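Side-chain contacts in bifunctional pinoresinol-lariciresinol reductase 1 (Thuja plicata, PDB 1QYD), which catalyses the NADPH-dependent, enantioselective reduction of pinoresinol to lariciresinol and of lariciresinol to secoisolariciresinol in lignan biosynthesis: residues 18-23 / 79-84; 27-32 / 206-211. All blocks are in the same frame, centred on the assembly; numbering follows the deposited sequence.

Contact 1 of 2, residues 18-23 / 79-84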
ATOM      1  N   LYS A  18      21.144   8.895  -7.258  1.00  5.65           N
ATOM      2  CA  LYS A  18      22.554   8.919  -7.644  1.00  8.63           C
ATOM      3  C   LYS A  18      22.870  10.161  -8.483  1.00  8.25           C
ATOM      4  O   LYS A  18      24.028  10.583  -8.567  1.00 13.55           O
ATOM      5  CB  LYS A  18      22.940   7.759  -8.527  1.00 17.24           C
ATOM      6  CG  LYS A  18      22.695   6.284  -8.255  1.00 20.00           C
ATOM      7  CD  LYS A  18      22.477   5.610  -9.639  1.00 16.09           C
ATOM      8  CE  LYS A  18      22.311   4.113  -9.394  1.00 21.57           C
ATOM      9  NZ  LYS A  18      21.320   3.524 -10.273  1.00 19.80           N
ATOM     10  N   ARG A  19      21.865  10.707  -9.176  1.00  3.66           N
ATOM     11  CA  ARG A  19      22.009  11.896  -9.993  1.00  3.89           C
ATOM     12  C   ARG A  19      22.057  13.157  -9.177  1.00  9.41           C
ATOM     13  O   ARG A  19      22.829  14.065  -9.483  1.00 17.44           O
ATOM     14  CB  ARG A  19      20.869  12.007 -10.935  1.00  4.69           C
ATOM     15  CG  ARG A  19      21.199  11.171 -12.149  1.00 12.56           C
ATOM     16  CD  ARG A  19      20.981   9.677 -12.068  1.00  8.32           C
ATOM     17  NE  ARG A  19      21.415   9.195 -13.355  1.00 10.95           N
ATOM     18  CZ  ARG A  19      21.128   7.988 -13.841  1.00 12.19           C
ATOM     19  NH1 ARG A  19      21.594   7.692 -15.054  1.00 24.20           N
ATOM     20  NH2 ARG A  19      20.428   7.072 -13.167  1.00  4.80           N
ATOM     21  N   ILE A  20      21.178  13.170  -8.160  1.00 13.73           N
ATOM     22  CA  ILE A  20      21.097  14.186  -7.120  1.00 12.81           C
ATOM     23  C   ILE A  20      22.421  14.107  -6.360  1.00 16.48           C
ATOM     24  O   ILE A  20      23.143  15.098  -6.360  1.00 18.30           O
ATOM     25  CB  ILE A  20      19.889  13.866  -6.213  1.00  9.68           C
ATOM     26  CG1 ILE A  20      18.604  13.938  -6.992  1.00  2.00           C
ATOM     27  CG2 ILE A  20      19.794  14.893  -5.101  1.00 15.63           C
ATOM     28  CD1 ILE A  20      17.452  13.241  -6.300  1.00  2.00           C
ATOM     29  N   VAL A  21      22.806  12.951  -5.779  1.00 18.73           N
ATOM     30  CA  VAL A  21      24.096  12.744  -5.109  1.00 18.90           C
ATOM     31  C   VAL A  21      25.312  13.234  -5.894  1.00 17.51           C
ATOM     32  O   VAL A  21      26.041  14.054  -5.341  1.00 21.51           O
ATOM     33  CB  VAL A  21      24.323  11.232  -4.768  1.00 19.19           C
ATOM     34  CG1 VAL A  21      25.650  11.061  -4.051  1.00 17.49           C
ATOM     35  CG2 VAL A  21      23.295  10.712  -3.802  1.00 16.93           C
ATOM     36  N   ASN A  22      25.604  12.833  -7.139  1.00 18.50           N
ATOM     37  CA  ASN A  22      26.803  13.377  -7.757  1.00 24.90           C
ATOM     38  C   ASN A  22      26.659  14.857  -8.073  1.00 21.03           C
ATOM     39  O   ASN A  22      27.655  15.564  -8.176  1.00 17.97           O
ATOM     40  CB  ASN A  22      27.174  12.636  -9.048  1.00 35.04           C
ATOM     41  CG  ASN A  22      28.712  12.634  -9.233  1.00 45.33           C
ATOM     42  OD1 ASN A  22      29.395  13.669  -9.331  1.00 47.34           O
ATOM     43  ND2 ASN A  22      29.315  11.444  -9.262  1.00 47.78           N
ATOM     44  N   ALA A  23      25.439  15.374  -8.182  1.00 17.33           N
ATOM     45  CA  ALA A  23      25.237  16.799  -8.399  1.00 16.97           C
ATOM     46  C   ALA A  23      25.729  17.602  -7.202  1.00 20.20           C
ATOM     47  O   ALA A  23      26.474  18.560  -7.379  1.00 23.95           O
ATOM     48  CB  ALA A  23      23.758  17.099  -8.606  1.00 16.41           C
ATOM     49  N   VAL A  79      20.195  21.291   4.355  1.00 15.94           N
ATOM     50  CA  VAL A  79      19.166  20.767   3.488  1.00  9.60           C
ATOM     51  C   VAL A  79      19.075  19.255   3.663  1.00  6.20           C
ATOM     52  O   VAL A  79      20.036  18.635   4.101  1.00  9.32           O
ATOM     53  CB  VAL A  79      19.531  21.170   2.054  1.00 12.91           C
ATOM     54  CG1 VAL A  79      18.318  20.905   1.173  1.00  6.02           C
ATOM     55  CG2 VAL A  79      19.940  22.663   1.968  1.00  7.55           C
ATOM     56  N   VAL A  80      17.897  18.654   3.479  1.00  7.01           N
ATOM     57  CA  VAL A  80      17.677  17.202   3.400  1.00  8.42           C
ATOM     58  C   VAL A  80      16.859  16.936   2.115  1.00 14.87           C
ATOM     59  O   VAL A  80      15.802  17.521   1.837  1.00 15.45           O
ATOM     60  CB  VAL A  80      16.901  16.633   4.629  1.00  7.57           C
ATOM     61  CG1 VAL A  80      15.835  17.614   5.054  1.00  7.95           C
ATOM     62  CG2 VAL A  80      16.206  15.302   4.290  1.00  2.00           C
ATOM     63  N   ILE A  81      17.394  16.051   1.276  1.00 13.29           N
ATOM     64  CA  ILE A  81      16.747  15.683   0.031  1.00  7.74           C
ATOM     65  C   ILE A  81      16.347  14.227   0.118  1.00  5.72           C
ATOM     66  O   ILE A  81      17.187  13.384   0.403  1.00  8.71           O
ATOM     67  CB  ILE A  81      17.724  15.923  -1.142  1.00  5.92           C
ATOM     68  CG1 ILE A  81      18.054  17.388  -1.247  1.00  2.05           C
ATOM     69  CG2 ILE A  81      17.062  15.564  -2.472  1.00 13.43           C
ATOM     70  CD1 ILE A  81      19.173  17.597  -2.266  1.00 11.68           C
ATOM     71  N   SER A  82      15.074  13.909  -0.028  1.00  3.49           N
ATOM     72  CA  SER A  82      14.672  12.524  -0.094  1.00  2.00           C
ATOM     73  C   SER A  82      14.417  12.017  -1.513  1.00  6.86           C
ATOM     74  O   SER A  82      13.546  12.537  -2.215  1.00 11.99           O
ATOM     75  CB  SER A  82      13.432  12.352   0.723  1.00  3.12           C
ATOM     76  OG  SER A  82      12.743  11.143   0.402  1.00  2.00           O
ATOM     77  N   ALA A  83      15.126  10.983  -1.973  1.00  9.82           N
ATOM     78  CA  ALA A  83      14.872  10.369  -3.286  1.00  9.83           C
ATOM     79  C   ALA A  83      14.419   8.935  -3.090  1.00 11.58           C
ATOM     80  O   ALA A  83      14.700   8.028  -3.873  1.00 15.44           O
ATOM     81  CB  ALA A  83      16.137  10.377  -4.126  1.00  2.00           C
ATOM     82  N   LEU A  84      13.692   8.746  -1.982  1.00 17.10           N
ATOM     83  CA  LEU A  84      13.156   7.467  -1.528  1.00 20.73           C
ATOM     84  C   LEU A  84      12.044   6.910  -2.390  1.00 27.27           C
ATOM     85  O   LEU A  84      10.917   7.396  -2.292  1.00 33.45           O
ATOM     86  CB  LEU A  84      12.642   7.609  -0.060  1.00 18.61           C
ATOM     87  CG  LEU A  84      13.691   7.334   1.044  1.00 14.20           C
ATOM     88  CD1 LEU A  84      13.238   7.694   2.457  1.00  2.00           C
ATOM     89  CD2 LEU A  84      13.989   5.850   0.935  1.00 10.68           C
TER

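Contact 2 of 2, residues 27-32 / 206-211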
ATOM      1  N   LEU A  27      28.703  20.282  -7.448  1.00 26.68           N
ATOM      2  CA  LEU A  27      28.350  21.695  -7.350  1.00 22.68           C
ATOM      3  C   LEU A  27      28.739  22.260  -5.997  1.00 23.23           C
ATOM      4  O   LEU A  27      28.121  23.211  -5.523  1.00 24.08           O
ATOM      5  CB  LEU A  27      26.855  21.923  -7.535  1.00 19.28           C
ATOM      6  CG  LEU A  27      26.305  21.779  -8.917  1.00 17.03           C
ATOM      7  CD1 LEU A  27      24.799  21.886  -8.862  1.00  6.10           C
ATOM      8  CD2 LEU A  27      26.946  22.826  -9.812  1.00 14.86           C
ATOM      9  N   GLY A  28      29.748  21.658  -5.354  1.00 21.94           N
ATOM     10  CA  GLY A  28      30.322  22.180  -4.127  1.00 21.45           C
ATOM     11  C   GLY A  28      29.652  21.814  -2.810  1.00 23.55           C
ATOM     12  O   GLY A  28      30.171  22.260  -1.787  1.00 31.38           O
ATOM     13  N   HIS A  29      28.570  21.036  -2.701  1.00 18.70           N
ATOM     14  CA  HIS A  29      27.974  20.690  -1.419  1.00 15.78           C
ATOM     15  C   HIS A  29      28.681  19.576  -0.664  1.00 21.59           C
ATOM     16  O   HIS A  29      28.906  18.509  -1.239  1.00 23.54           O
ATOM     17  CB  HIS A  29      26.532  20.304  -1.647  1.00 11.96           C
ATOM     18  CG  HIS A  29      25.857  21.519  -2.214  1.00  2.58           C
ATOM     19  ND1 HIS A  29      26.230  22.148  -3.299  1.00  9.16           N
ATOM     20  CD2 HIS A  29      24.822  22.202  -1.661  1.00  8.69           C
ATOM     21  CE1 HIS A  29      25.456  23.197  -3.408  1.00  8.79           C
ATOM     22  NE2 HIS A  29      24.606  23.236  -2.422  1.00 10.14           N
ATOM     23  N   PRO A  30      29.091  19.777   0.607  1.00 27.18           N
ATOM     24  CA  PRO A  30      29.395  18.686   1.544  1.00 30.34           C
ATOM     25  C   PRO A  30      28.185  17.766   1.671  1.00 29.43           C
ATOM     26  O   PRO A  30      27.137  18.112   2.226  1.00 30.03           O
ATOM     27  CB  PRO A  30      29.803  19.377   2.865  1.00 27.85           C
ATOM     28  CG  PRO A  30      29.497  20.849   2.649  1.00 27.18           C
ATOM     29  CD  PRO A  30      29.639  21.031   1.138  1.00 28.66           C
ATOM     30  N   THR A  31      28.374  16.594   1.047  1.00 26.56           N
ATOM     31  CA  THR A  31      27.313  15.620   0.957  1.00 20.16           C
ATOM     32  C   THR A  31      27.531  14.399   1.799  1.00 14.74           C
ATOM     33  O   THR A  31      28.613  13.841   1.882  1.00 16.96           O
ATOM     34  CB  THR A  31      27.139  15.261  -0.506  1.00 20.21           C
ATOM     35  OG1 THR A  31      26.774  16.488  -1.101  1.00 21.13           O
ATOM     36  CG2 THR A  31      26.047  14.279  -0.817  1.00 20.26           C
ATOM     37  N   TYR A  32      26.406  14.117   2.436  1.00 11.14           N
ATOM     38  CA  TYR A  32      26.151  13.040   3.352  1.00  9.57           C
ATOM     39  C   TYR A  32      25.089  12.174   2.704  1.00  7.92           C
ATOM     40  O   TYR A  32      24.096  12.688   2.196  1.00  7.84           O
ATOM     41  CB  TYR A  32      25.556  13.520   4.662  1.00 12.59           C
ATOM     42  CG  TYR A  32      26.350  14.410   5.600  1.00 19.49           C
ATOM     43  CD1 TYR A  32      26.852  15.665   5.230  1.00 23.98           C
ATOM     44  CD2 TYR A  32      26.510  13.959   6.903  1.00 19.43           C
ATOM     45  CE1 TYR A  32      27.506  16.472   6.179  1.00 30.78           C
ATOM     46  CE2 TYR A  32      27.155  14.741   7.857  1.00 30.33           C
ATOM     47  CZ  TYR A  32      27.655  16.003   7.504  1.00 35.59           C
ATOM     48  OH  TYR A  32      28.265  16.771   8.500  1.00 22.66           O
ATOM     49  N   LYS A 206      20.682  23.219  -7.356  1.00 15.55           N
ATOM     50  CA  LYS A 206      20.592  24.666  -7.555  1.00 15.16           C
ATOM     51  C   LYS A 206      19.313  25.307  -6.957  1.00 13.42           C
ATOM     52  O   LYS A 206      19.286  26.513  -6.730  1.00  8.41           O
ATOM     53  CB  LYS A 206      20.668  24.968  -9.052  1.00 16.63           C
ATOM     54  CG  LYS A 206      22.013  24.545  -9.636  1.00 12.31           C
ATOM     55  CD  LYS A 206      22.351  25.400 -10.833  1.00  5.00           C
ATOM     56  CE  LYS A 206      23.798  25.135 -11.127  1.00  2.00           C
ATOM     57  NZ  LYS A 206      24.422  26.292 -11.699  1.00  2.00           N
ATOM     58  N   SER A 207      18.222  24.561  -6.699  1.00  9.97           N
ATOM     59  CA  SER A 207      17.057  25.086  -6.026  1.00  9.09           C
ATOM     60  C   SER A 207      17.326  25.290  -4.534  1.00 18.92           C
ATOM     61  O   SER A 207      16.947  26.305  -3.962  1.00 22.34           O
ATOM     62  CB  SER A 207      15.883  24.139  -6.164  1.00  2.00           C
ATOM     63  OG  SER A 207      16.127  22.821  -5.690  1.00  2.00           O
ATOM     64  N   ILE A 208      18.013  24.277  -3.990  1.00 23.34           N
ATOM     65  CA  ILE A 208      18.381  23.988  -2.618  1.00 23.41           C
ATOM     66  C   ILE A 208      18.442  25.116  -1.626  1.00 25.06           C
ATOM     67  O   ILE A 208      17.788  25.068  -0.585  1.00 27.47           O
ATOM     68  CB  ILE A 208      19.717  23.201  -2.739  1.00 25.38           C
ATOM     69  CG1 ILE A 208      19.324  21.753  -2.721  1.00 24.65           C
ATOM     70  CG2 ILE A 208      20.721  23.423  -1.631  1.00 25.15           C
ATOM     71  CD1 ILE A 208      20.534  20.793  -2.576  1.00 34.25           C
ATOM     72  N   ASP A 209      19.233  26.124  -1.976  1.00 27.78           N
ATOM     73  CA  ASP A 209      19.430  27.292  -1.136  1.00 21.84           C
ATOM     74  C   ASP A 209      18.724  28.543  -1.660  1.00 25.25           C
ATOM     75  O   ASP A 209      18.865  29.600  -1.045  1.00 30.81           O
ATOM     76  CB  ASP A 209      20.929  27.594  -1.021  1.00 21.28           C
ATOM     77  CG  ASP A 209      21.838  26.428  -0.659  1.00 19.94           C
ATOM     78  OD1 ASP A 209      21.542  25.691   0.278  1.00 23.54           O
ATOM     79  OD2 ASP A 209      22.856  26.255  -1.314  1.00 16.94           O
ATOM     80  N   ASP A 210      17.952  28.502  -2.761  1.00 27.79           N
ATOM     81  CA  ASP A 210      17.370  29.686  -3.362  1.00 26.36           C
ATOM     82  C   ASP A 210      16.141  30.242  -2.646  1.00 28.05           C
ATOM     83  O   ASP A 210      15.208  29.498  -2.347  1.00 28.66           O
ATOM     84  CB  ASP A 210      17.031  29.363  -4.805  1.00 25.72           C
ATOM     85  CG  ASP A 210      17.449  30.522  -5.686  1.00 27.85           C
ATOM     86  OD1 ASP A 210      16.571  31.257  -6.125  1.00 22.34           O
ATOM     87  OD2 ASP A 210      18.649  30.700  -5.913  1.00 32.94           O
ATOM     88  N   PRO A 211      16.096  31.543  -2.326  1.00 27.72           N
ATOM     89  CA  PRO A 211      14.950  32.215  -1.721  1.00 28.35           C
ATOM     90  C   PRO A 211      13.656  32.117  -2.495  1.00 28.80           C
ATOM     91  O   PRO A 211      12.568  32.037  -1.925  1.00 32.61           O
ATOM     92  CB  PRO A 211      15.401  33.646  -1.533  1.00 27.26           C
ATOM     93  CG  PRO A 211      16.537  33.788  -2.510  1.00 31.99           C
ATOM     94  CD  PRO A 211      17.235  32.450  -2.357  1.00 29.95           C
TER

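Contact 1 of 2, residues 18-23 / 79-84
I20 reaches from the first helix of the NADP-binding Rossmann fold, 17-26, to I81 of strand 79-82 and A83 just after it, and its two branches divide the work. CG2 of I20, anti to the backbone N, meets the CG2 methyl of I81 at 3.9 Å and lies 4.0 Å from CD1 of the same isoleucine, so that one methyl of the helix rests against both branches of the strand residue. The other branch of I20, with CG1 beside the backbone N (chi1 -63°) and the chain extended beyond it (chi2 162°), carries CD1 on to the residue after the strand, A83. The side chains of I20 and I81 cross obliquely. All three residues are buried and the contact is wholly apolar. I205 of helix 197-207 and F117 also cover I20, adding a second layer over the helix side of the contact. A83 lies next to G17, the last glycine of the GxGxxG motif, at the start of helix 17-26 and inferred to bind NADP(+), which brings this end of the contact to the margin of the cofactor site. There CD1 of I20 stands 3.8 Å from CB of A83.

Contact 2 of 2, residues 27-32 / 206-211
L27 lies across the aliphatic chain of K206 at about a right angle, and two residues further on the H29 ring meets I208 and D209. The leucine uses both methyls: CD1 of L27 is 3.9 Å from CG of K206, and CD1 and CD2 of L27 are each 4.1 Å from CE of K206. The lysine chain thus supplies the apolar surface, while its NZ goes on to a salt bridge with E299.

H29 and D209 come from opposing sides, with OD2 of the aspartate 3.7 Å from NE2 of the histidine, at the ring edge and near its plane. Ring and carboxylate are almost coplanar, their planes 10° apart, but the spacing is too long for a hydrogen bond; OD2 is instead bonded to S5 and paired in a salt bridge with K3. CG2 of I208 comes obliquely to NE2 of H29, at 4.0 Å, the two side chains running antiparallel alongside each other. At the other ring nitrogen, a weak hydrogen bond from ND1 of H29 to the L27 carbonyl O (3.1 Å, 128°) helps set the ring's rotation. With CG of H29 beside its own backbone N (chi1 -62°), the ring folds back toward that carbonyl.

G28, with positive phi, is the C-prime residue of the Schellman motif that ends helix 17-26, and the chain then turns into strand 31-34. The opposing residues leave helix 197-207 through a type I turn, S207 to D210, and I208 packs on V79 and I81 of strand 79-82.

Overall arrangement
The two contacts lie side by side, about 10 Å between centres, against the parallel Rossmann sheet of strand order 3-2-1-4-5. Helix 17-26 is followed by strand 31-34 after a short turn, so segments 18-23 and 27-32 lie close together in the chain; strand 79-82 comes later, and 206-211 much later still, so the segments of the two contacts alternate. Between them, I81 CD1 and I208 CD1 are 3.5 Å apart. Contact 1 is the deeper, its centre about 11 Å from that of the chain, against about 17 Å for contact 2, and borders the inferred NADP(+) site. Contact 2 joins the end of helix 197-207 to the same nucleotide-binding core, on the same side of the chain's centre.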